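Local coordinates for protein 2-c-methyl-d-erythritol 4-phosphate cytidylyltransferase (Streptococcus pneumoniae, PDB 2VSH) that catalyses the transfer of the cytidylyl group of CTP to D-ribitol 5-phosphate, making the CDP-ribitol used for teichoic acid precursors, at residues K49-V54 with R76-K81; I3-L8 with P45-I50; K177-L182 with K199-K204. All coordinates share one frame; numbering follows the deposited sequence.

Contact 1: K49-V54 with R76-K81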
loop_
_atom_site.group_PDB
_atom_site.type_symbol
_atom_site.label_atom_id
_atom_site.label_comp_id
_atom_site.label_asym_id
_atom_site.label_seq_id
_atom_site.Cartn_x
_atom_site.Cartn_y
_atom_site.Cartn_z
ATOM N N LYS A 49 -32.242 4.074 -0.556
ATOM C CA LYS A 49 -31.961 3.655 -1.937
ATOM C C LYS A 49 -30.489 3.392 -2.067
ATOM O O LYS A 49 -29.697 3.952 -1.324
ATOM C CB LYS A 49 -32.340 4.743 -2.952
ATOM C CG LYS A 49 -33.819 5.018 -3.104
ATOM C CD LYS A 49 -34.568 3.814 -3.632
ATOM C CE LYS A 49 -35.977 4.182 -4.049
ATOM N NZ LYS A 49 -36.887 3.021 -3.887
ATOM N N ILE A 50 -30.130 2.576 -3.056
ATOM C CA ILE A 50 -28.744 2.336 -3.419
ATOM C C ILE A 50 -28.512 2.977 -4.778
ATOM O O ILE A 50 -29.082 2.550 -5.781
ATOM C CB ILE A 50 -28.430 0.818 -3.476
ATOM C CG1 ILE A 50 -28.615 0.221 -2.080
ATOM C CG2 ILE A 50 -27.004 0.605 -3.948
ATOM C CD1 ILE A 50 -28.927 -1.263 -2.087
ATOM N N VAL A 51 -27.724 4.044 -4.783
ATOM C CA VAL A 51 -27.567 4.869 -5.973
ATOM C C VAL A 51 -26.183 4.575 -6.533
ATOM O O VAL A 51 -25.178 4.751 -5.842
ATOM C CB VAL A 51 -27.730 6.387 -5.673
ATOM C CG1 VAL A 51 -27.733 7.186 -6.968
ATOM C CG2 VAL A 51 -29.014 6.649 -4.866
ATOM N N VAL A 52 -26.152 4.086 -7.768
ATOM C CA VAL A 52 -24.911 3.642 -8.401
ATOM C C VAL A 52 -24.515 4.582 -9.546
ATOM O O VAL A 52 -25.252 4.738 -10.522
ATOM C CB VAL A 52 -25.039 2.200 -8.962
ATOM C CG1 VAL A 52 -23.651 1.608 -9.244
ATOM C CG2 VAL A 52 -25.817 1.296 -7.996
ATOM N N GLY A 53 -23.331 5.176 -9.427
ATOM C CA GLY A 53 -22.802 6.069 -10.454
ATOM C C GLY A 53 -21.951 5.287 -11.431
ATOM O O GLY A 53 -20.917 4.760 -11.067
ATOM N N VAL A 54 -22.391 5.223 -12.676
ATOM C CA VAL A 54 -21.692 4.465 -13.716
ATOM C C VAL A 54 -21.363 5.402 -14.879
ATOM O O VAL A 54 -22.070 6.380 -15.119
ATOM C CB VAL A 54 -22.570 3.257 -14.188
ATOM C CG1 VAL A 54 -22.006 2.602 -15.396
ATOM C CG2 VAL A 54 -22.689 2.212 -13.079
ATOM N N ARG A 76 -35.125 -0.711 -5.366
ATOM C CA ARG A 76 -34.222 -0.177 -4.346
ATOM C C ARG A 76 -32.958 0.438 -4.955
ATOM O O ARG A 76 -32.202 1.124 -4.263
ATOM C CB ARG A 76 -33.787 -1.293 -3.385
ATOM C CG ARG A 76 -34.924 -2.165 -2.812
ATOM C CD ARG A 76 -35.565 -1.599 -1.516
ATOM N NE ARG A 76 -34.689 -0.715 -0.749
ATOM C CZ ARG A 76 -33.644 -1.094 -0.010
ATOM N NH1 ARG A 76 -33.274 -2.374 0.096
ATOM N NH2 ARG A 76 -32.952 -0.172 0.630
ATOM N N ILE A 77 -32.716 0.158 -6.236
ATOM C CA ILE A 77 -31.468 0.538 -6.886
ATOM C C ILE A 77 -31.728 1.585 -7.964
ATOM O O ILE A 77 -32.644 1.429 -8.763
ATOM C CB ILE A 77 -30.745 -0.689 -7.480
ATOM C CG1 ILE A 77 -30.405 -1.676 -6.350
ATOM C CG2 ILE A 77 -29.482 -0.252 -8.245
ATOM C CD1 ILE A 77 -30.198 -3.111 -6.772
ATOM N N ILE A 78 -30.937 2.658 -7.946
ATOM C CA ILE A 78 -30.974 3.695 -8.979
ATOM C C ILE A 78 -29.608 3.717 -9.653
ATOM O O ILE A 78 -28.598 3.961 -8.998
ATOM C CB ILE A 78 -31.343 5.109 -8.401
ATOM C CG1 ILE A 78 -32.785 5.121 -7.874
ATOM C CG2 ILE A 78 -31.163 6.199 -9.451
ATOM C CD1 ILE A 78 -33.127 6.319 -6.944
ATOM N N ILE A 79 -29.586 3.405 -10.949
ATOM C CA ILE A 79 -28.397 3.609 -11.781
ATOM C C ILE A 79 -28.410 5.025 -12.356
ATOM O O ILE A 79 -29.406 5.455 -12.945
ATOM C CB ILE A 79 -28.298 2.574 -12.943
ATOM C CG1 ILE A 79 -28.477 1.136 -12.424
ATOM C CG2 ILE A 79 -26.953 2.718 -13.690
ATOM C CD1 ILE A 79 -27.383 0.644 -11.434
ATOM N N THR A 80 -27.307 5.750 -12.186
ATOM C CA THR A 80 -27.200 7.107 -12.742
ATOM C C THR A 80 -25.831 7.342 -13.378
ATOM O O THR A 80 -24.875 6.612 -13.099
ATOM C CB THR A 80 -27.567 8.209 -11.696
ATOM O OG1 THR A 80 -27.819 9.454 -12.363
ATOM C CG2 THR A 80 -26.465 8.387 -10.637
ATOM N N LYS A 81 -25.759 8.328 -14.268
ATOM C CA LYS A 81 -24.512 8.682 -14.922
ATOM C C LYS A 81 -23.521 9.289 -13.935
ATOM O O LYS A 81 -23.815 10.298 -13.296
ATOM C CB LYS A 81 -24.771 9.645 -16.082
ATOM C CG LYS A 81 -23.558 9.907 -16.946
ATOM C CD LYS A 81 -23.907 10.792 -18.128
ATOM C CE LYS A 81 -22.638 11.251 -18.837
ATOM N NZ LYS A 81 -22.920 12.054 -20.061
#
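Two neighbouring strands run in the same direction here, 50-54 beside 77-81, their short axes 4.7 Å apart at closest. Five backbone hydrogen bonds zip them together, beginning with Ile50 N to Arg76 O (2.8 Å) and ending with Val54 N to Thr80 O (2.9 Å). All are nearly straight; the N-H of Val52 meets Ile78 O at 173°, almost along the carbonyl axis.

The tightest packing lies on the face carrying Ile50, Val52, Ile77 and Ile79, which helices 33-42 and 59-69 cover. Ile79 and Val52 lie side by side, pointing the same way. A bend in Ile79 (chi2 -64°) brings CD1 to within 3.7 Å of Val52 CB, and Val52 CG2 also meets Ile77 CG2 at 4.0 Å. Beta-branched residues suit this place, since they fit extended backbone and present methyl groups close to the main chain.

On the face of Val51, Ile78 and Thr80, beneath helix 86-100, side chains meet less closely: Val51 CG1 lies 4.1 Å from Thr80 CG2 and 4.3 Å from Ile78 CG2. Ile78, Ile79 and Thr80 are all partly exposed, as fits a strand that is outermost within this chain. At the start of the pair the long polar chains take over. Lys49 bends at chi2 (-63°) so that CD lies 3.6 Å from Arg76 O, while NZ bonds to Glu75 O; Arg76 makes weak bonds to the carbonyls of Val42 and Glu48. At the far end the extended Lys81 side chain points away from the partner strand, and NZ bonds a polyethylene glycol fragment, probably from the crystallisation liquor.

Parallel strands joined through helix 59-69 form a beta-alpha-beta unit, the repeating element of the Rossmann-like, nucleotide-binding half of GT-A nucleotidyltransferases.

Contact 2: I3-L8 with P45-I50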
loop_
_atom_site.group_PDB
_atom_site.type_symbol
_atom_site.label_atom_id
_atom_site.label_comp_id
_atom_site.label_asym_id
_atom_site.label_seq_id
_atom_site.Cartn_x
_atom_site.Cartn_y
_atom_site.Cartn_z
ATOM N N ILE A 3 -30.929 7.688 4.692
ATOM C CA ILE A 3 -29.573 7.217 4.480
ATOM C C ILE A 3 -29.548 6.490 3.137
ATOM O O ILE A 3 -30.346 5.578 2.894
ATOM C CB ILE A 3 -29.093 6.249 5.593
ATOM C CG1 ILE A 3 -29.177 6.903 6.971
ATOM C CG2 ILE A 3 -27.670 5.800 5.312
ATOM C CD1 ILE A 3 -29.148 5.907 8.132
ATOM N N TYR A 4 -28.645 6.920 2.265
ATOM C CA TYR A 4 -28.488 6.326 0.943
ATOM C C TYR A 4 -27.126 5.667 0.829
ATOM O O TYR A 4 -26.172 6.062 1.514
ATOM C CB TYR A 4 -28.639 7.408 -0.135
ATOM C CG TYR A 4 -30.011 8.073 -0.110
ATOM C CD1 TYR A 4 -30.233 9.246 0.618
ATOM C CD2 TYR A 4 -31.083 7.504 -0.777
ATOM C CE1 TYR A 4 -31.515 9.857 0.648
ATOM C CE2 TYR A 4 -32.344 8.088 -0.749
ATOM C CZ TYR A 4 -32.554 9.264 -0.039
ATOM O OH TYR A 4 -33.807 9.821 -0.014
ATOM N N ALA A 5 -27.029 4.649 -0.023
ATOM C CA ALA A 5 -25.725 4.162 -0.438
ATOM C C ALA A 5 -25.397 4.842 -1.757
ATOM O O ALA A 5 -26.275 4.984 -2.629
ATOM C CB ALA A 5 -25.704 2.643 -0.588
ATOM N N GLY A 6 -24.139 5.279 -1.879
ATOM C CA GLY A 6 -23.603 5.893 -3.103
ATOM C C GLY A 6 -22.458 5.054 -3.642
ATOM O O GLY A 6 -21.309 5.194 -3.208
ATOM N N ILE A 7 -22.765 4.197 -4.613
ATOM C CA ILE A 7 -21.780 3.258 -5.160
ATOM C C ILE A 7 -21.052 3.872 -6.368
ATOM O O ILE A 7 -21.680 4.189 -7.404
ATOM C CB ILE A 7 -22.440 1.886 -5.506
ATOM C CG1 ILE A 7 -23.226 1.328 -4.298
ATOM C CG2 ILE A 7 -21.411 0.887 -6.041
ATOM C CD1 ILE A 7 -22.410 1.115 -3.001
ATOM N N LEU A 8 -19.733 4.036 -6.220
ATOM C CA LEU A 8 -18.891 4.686 -7.212
ATOM C C LEU A 8 -18.350 3.658 -8.163
ATOM O O LEU A 8 -17.448 2.878 -7.826
ATOM C CB LEU A 8 -17.764 5.472 -6.535
ATOM C CG LEU A 8 -18.295 6.634 -5.688
ATOM C CD1 LEU A 8 -17.349 6.969 -4.568
ATOM C CD2 LEU A 8 -18.556 7.850 -6.572
ATOM N N PRO A 45 -31.246 -2.684 6.655
ATOM C CA PRO A 45 -32.593 -2.112 6.717
ATOM C C PRO A 45 -32.652 -0.584 6.735
ATOM O O PRO A 45 -33.693 -0.029 6.391
ATOM C CB PRO A 45 -33.175 -2.699 8.006
ATOM C CG PRO A 45 -32.005 -3.057 8.831
ATOM C CD PRO A 45 -30.955 -3.503 7.848
ATOM N N SER A 46 -31.572 0.090 7.123
ATOM C CA SER A 46 -31.648 1.557 7.294
ATOM C C SER A 46 -31.344 2.357 6.012
ATOM O O SER A 46 -31.438 3.581 6.007
ATOM C CB SER A 46 -30.791 2.026 8.476
ATOM O OG SER A 46 -29.402 1.858 8.222
ATOM N N ILE A 47 -31.020 1.657 4.925
ATOM C CA ILE A 47 -30.717 2.282 3.632
ATOM C C ILE A 47 -31.999 2.484 2.824
ATOM O O ILE A 47 -32.726 1.519 2.569
ATOM C CB ILE A 47 -29.717 1.409 2.800
ATOM C CG1 ILE A 47 -28.368 1.247 3.526
ATOM C CG2 ILE A 47 -29.512 1.967 1.368
ATOM C CD1 ILE A 47 -27.545 2.515 3.667
ATOM N N GLU A 48 -32.261 3.720 2.407
ATOM C CA GLU A 48 -33.432 4.041 1.592
ATOM C C GLU A 48 -33.266 3.578 0.132
ATOM O O GLU A 48 -34.068 2.791 -0.362
ATOM C CB GLU A 48 -33.712 5.551 1.666
ATOM C CG GLU A 48 -34.900 6.034 0.847
ATOM C CD GLU A 48 -36.271 5.564 1.335
ATOM O OE1 GLU A 48 -37.270 5.969 0.689
ATOM O OE2 GLU A 48 -36.382 4.820 2.339
ATOM N N LYS A 49 -32.242 4.074 -0.556
ATOM C CA LYS A 49 -31.961 3.655 -1.937
ATOM C C LYS A 49 -30.489 3.392 -2.067
ATOM O O LYS A 49 -29.697 3.952 -1.324
ATOM C CB LYS A 49 -32.340 4.743 -2.952
ATOM C CG LYS A 49 -33.819 5.018 -3.104
ATOM C CD LYS A 49 -34.568 3.814 -3.632
ATOM C CE LYS A 49 -35.977 4.182 -4.049
ATOM N NZ LYS A 49 -36.887 3.021 -3.887
ATOM N N ILE A 50 -30.130 2.576 -3.056
ATOM C CA ILE A 50 -28.744 2.336 -3.419
ATOM C C ILE A 50 -28.512 2.977 -4.778
ATOM O O ILE A 50 -29.082 2.550 -5.781
ATOM C CB ILE A 50 -28.430 0.818 -3.476
ATOM C CG1 ILE A 50 -28.615 0.221 -2.080
ATOM C CG2 ILE A 50 -27.004 0.605 -3.948
ATOM C CD1 ILE A 50 -28.927 -1.263 -2.087
HETATM O O HOH W 1 -32.893 5.754 5.431
#
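In the Rossmann-like sheet of this cytidylyltransferase, strand 3-9 receives the loop that leads into strand 50-54, and the two pair in parallel as the loop straightens. The pairing is uneven. Ile3 lies opposite Ile47 but Tyr4 opposite Lys49, because Glu48, with a helix-like backbone, is an extra residue on the loop side. Glu48 N still reaches Ile3 O at 2.7 Å, almost along the carbonyl axis, and Ala5 N reaches Lys49 O at 3.0 Å.

The small methyl of Ala5 makes a low spot among larger isoleucines. Ile50, its partner in the parallel bridge, fills it from the adjoining segment, with CG1 4.1 Å from Ala5 CB, and Ile47 CG2 closes in more loosely. Beyond it Ile7 rises as a bump, its CG1 3.9 Å from Ile50 CG2, the two side chains lying alongside each other. Phe41 of helix 33-42 packs over both Ala5 and Ile7. At the other end Ile3 crosses Ile47 at about a right angle, Ile3 CG2 meeting Ile47 CD1 at 3.7 Å.

Tyr4 projects from the opposite face, where Ile97 of helix 86-100 also touches it. Its CG is anti to the carbonyl carbon (chi1 -61°), which lays the ring alongside the stems of Glu48 and Lys49. Lys49 CB sits in plane at the ring edge, and Tyr4 CE2 meets Glu48 CG at 3.6 Å. Tyrosine suits this border because its ring offers apolar carbons along which aliphatic stems can lie while their polar ends lead away: the Glu48 carboxylate, turned 86° from the ring, bonds to Tyr100 OH.

Where the chains splay apart a single water bridges them, accepting from Ile3 N at 2.9 Å and donating to Ser46 O at 2.7 Å.

Contact 3: K177-L182 with K199-K204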
loop_
_atom_site.group_PDB
_atom_site.type_symbol
_atom_site.label_atom_id
_atom_site.label_comp_id
_atom_site.label_asym_id
_atom_site.label_seq_id
_atom_site.Cartn_x
_atom_site.Cartn_y
_atom_site.Cartn_z
ATOM N N LYS A 177 -25.971 17.398 1.596
ATOM C CA LYS A 177 -25.921 18.866 1.495
ATOM C C LYS A 177 -24.534 19.389 1.842
ATOM O O LYS A 177 -24.012 20.270 1.135
ATOM C CB LYS A 177 -26.976 19.525 2.402
ATOM C CG LYS A 177 -27.194 21.032 2.175
ATOM C CD LYS A 177 -28.092 21.636 3.267
ATOM C CE LYS A 177 -28.341 23.158 3.097
ATOM N NZ LYS A 177 -27.119 24.025 3.158
ATOM N N ASP A 178 -23.934 18.826 2.900
ATOM C CA ASP A 178 -22.598 19.209 3.331
ATOM C C ASP A 178 -21.562 19.004 2.232
ATOM O O ASP A 178 -20.756 19.905 1.971
ATOM C CB ASP A 178 -22.171 18.449 4.582
ATOM C CG ASP A 178 -22.788 19.011 5.852
ATOM O OD1 ASP A 178 -23.655 19.915 5.761
ATOM O OD2 ASP A 178 -22.401 18.538 6.933
ATOM N N PHE A 179 -21.576 17.840 1.585
ATOM C CA PHE A 179 -20.666 17.612 0.465
ATOM C C PHE A 179 -20.905 18.618 -0.663
ATOM O O PHE A 179 -19.950 19.164 -1.210
ATOM C CB PHE A 179 -20.771 16.184 -0.078
ATOM C CG PHE A 179 -19.924 15.944 -1.295
ATOM C CD1 PHE A 179 -20.424 16.219 -2.569
ATOM C CD2 PHE A 179 -18.619 15.463 -1.169
ATOM C CE1 PHE A 179 -19.651 16.004 -3.703
ATOM C CE2 PHE A 179 -17.834 15.242 -2.300
ATOM C CZ PHE A 179 -18.345 15.522 -3.567
ATOM N N MET A 180 -22.168 18.844 -1.024
ATOM C CA MET A 180 -22.482 19.802 -2.088
ATOM C C MET A 180 -21.968 21.203 -1.804
ATOM O O MET A 180 -21.315 21.804 -2.655
ATOM C CB MET A 180 -23.983 19.836 -2.400
ATOM C CG MET A 180 -24.519 18.496 -2.880
ATOM S SD MET A 180 -23.901 17.992 -4.508
ATOM C CE MET A 180 -25.104 18.795 -5.571
ATOM N N ASP A 181 -22.261 21.720 -0.610
ATOM C CA ASP A 181 -21.787 23.033 -0.211
ATOM C C ASP A 181 -20.259 23.194 -0.276
ATOM O O ASP A 181 -19.763 24.166 -0.837
ATOM C CB ASP A 181 -22.324 23.382 1.184
ATOM C CG ASP A 181 -23.832 23.598 1.187
ATOM O OD1 ASP A 181 -24.401 23.769 0.083
ATOM O OD2 ASP A 181 -24.449 23.602 2.276
ATOM N N LEU A 182 -19.525 22.242 0.291
ATOM C CA LEU A 182 -18.065 22.331 0.342
ATOM C C LEU A 182 -17.417 22.132 -1.025
ATOM O O LEU A 182 -16.500 22.862 -1.393
ATOM C CB LEU A 182 -17.505 21.299 1.317
ATOM C CG LEU A 182 -17.835 21.492 2.790
ATOM C CD1 LEU A 182 -17.114 20.414 3.552
ATOM C CD2 LEU A 182 -17.429 22.902 3.276
ATOM N N LYS A 199 -10.892 14.495 2.206
ATOM C CA LYS A 199 -9.899 15.590 2.129
ATOM C C LYS A 199 -10.561 16.975 2.079
ATOM O O LYS A 199 -10.082 17.921 2.697
ATOM C CB LYS A 199 -8.971 15.381 0.920
ATOM C CG LYS A 199 -7.941 16.478 0.650
ATOM C CD LYS A 199 -7.055 16.766 1.857
ATOM C CE LYS A 199 -5.961 17.774 1.543
ATOM N NZ LYS A 199 -4.873 17.167 0.709
ATOM N N ILE A 200 -11.670 17.079 1.351
ATOM C CA ILE A 200 -12.402 18.337 1.216
ATOM C C ILE A 200 -12.958 18.755 2.571
ATOM O O ILE A 200 -12.869 19.916 2.927
ATOM C CB ILE A 200 -13.542 18.231 0.186
ATOM C CG1 ILE A 200 -12.985 17.897 -1.207
ATOM C CG2 ILE A 200 -14.382 19.519 0.132
ATOM C CD1 ILE A 200 -14.076 17.562 -2.212
ATOM N N PHE A 201 -13.526 17.808 3.321
ATOM C CA PHE A 201 -14.004 18.086 4.682
ATOM C C PHE A 201 -12.833 18.461 5.599
ATOM O O PHE A 201 -12.916 19.430 6.355
ATOM C CB PHE A 201 -14.807 16.888 5.256
ATOM C CG PHE A 201 -16.212 16.742 4.678
ATOM C CD1 PHE A 201 -16.410 16.168 3.417
ATOM C CD2 PHE A 201 -17.321 17.156 5.403
ATOM C CE1 PHE A 201 -17.709 16.023 2.865
ATOM C CE2 PHE A 201 -18.635 17.024 4.876
ATOM C CZ PHE A 201 -18.820 16.451 3.593
ATOM N N VAL A 202 -11.738 17.702 5.524
ATOM C CA VAL A 202 -10.563 17.940 6.381
ATOM C C VAL A 202 -9.966 19.351 6.190
ATOM O O VAL A 202 -9.737 20.082 7.168
ATOM C CB VAL A 202 -9.498 16.805 6.205
ATOM C CG1 VAL A 202 -8.173 17.161 6.824
ATOM C CG2 VAL A 202 -10.014 15.508 6.807
ATOM N N ILE A 203 -9.762 19.736 4.937
ATOM C CA ILE A 203 -9.149 21.027 4.609
ATOM C C ILE A 203 -10.058 22.220 4.917
ATOM O O ILE A 203 -9.576 23.335 5.125
ATOM C CB ILE A 203 -8.599 21.077 3.142
ATOM C CG1 ILE A 203 -7.551 22.186 3.008
ATOM C CG2 ILE A 203 -9.720 21.221 2.095
ATOM C CD1 ILE A 203 -6.702 22.073 1.758
ATOM N N LYS A 204 -11.367 21.973 4.939
ATOM C CA LYS A 204 -12.344 22.978 5.358
ATOM C C LYS A 204 -12.543 23.027 6.865
ATOM O O LYS A 204 -13.474 23.675 7.347
ATOM C CB LYS A 204 -13.683 22.750 4.646
ATOM C CG LYS A 204 -13.633 22.970 3.140
ATOM C CD LYS A 204 -13.360 24.432 2.788
ATOM C CE LYS A 204 -13.468 24.679 1.288
ATOM N NZ LYS A 204 -13.620 26.143 0.985
#
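Phe201 drives its ring across the side of helix 176-184, where three residues grip it from different directions. Leu182 crosses the ring at about a right angle and sets CD1 over one face, 3.9 Å from the centroid and 16° off the normal, a CH-pi contact. Asp178 CB touches the rim near the ring plane, 3.8 Å from CE2, so only the aliphatic stem of the aspartate meets the aromatic carbon. The ring tip, CZ, pushes toward the helix backbone and comes within 3.7 Å of Phe179 N.

The short axes cross at 71° and lie 10.4 Å apart; both helices belong to the helical connection that follows strand 165-175 and precedes strand 208-212 in this GT-A-like fold. Phe179, its CG anti to the backbone N (chi1 176°), also packs on Ile90 and Ile94 of helix 86-100, and CE1 of Phe201 meets it at the ring edge. Phe174 makes ring contacts with both phenylalanines.

Leucine's two methyls serve separate partners: while CD1 lies over the ring face, CD2 of Leu182 slides past Lys204, 3.8 Å from its CG. The lysine's bent chain carries NZ onward to Ser185 OG. Leu182 CB, nearer the backbone, packs 3.8 Å from Ile200 CG2.

Contacts 1 and 2 are consecutive parallel seams of one sheet: they share Lys49 and Ile50, their centres lie 9 Å apart, and strand 50-54 stands between its two neighbours. Probable hydrogen bonds, Val51 N to Ala5 O and Val51 O to Ile7 N, both 2.8 Å, tie them together. Contact 3 is separate, its centre about 22 Å from that of contact 1 and about 20 Å from that of contact 2. Helix 86-100 lies against parts of all three, and residues of the probable CTP site lie near each: Leu8 ends segment 3-8, the side chain of Val54 comes about 4 Å from that of Ala9, and that of Ile200 about 4 Å from that of Asn87.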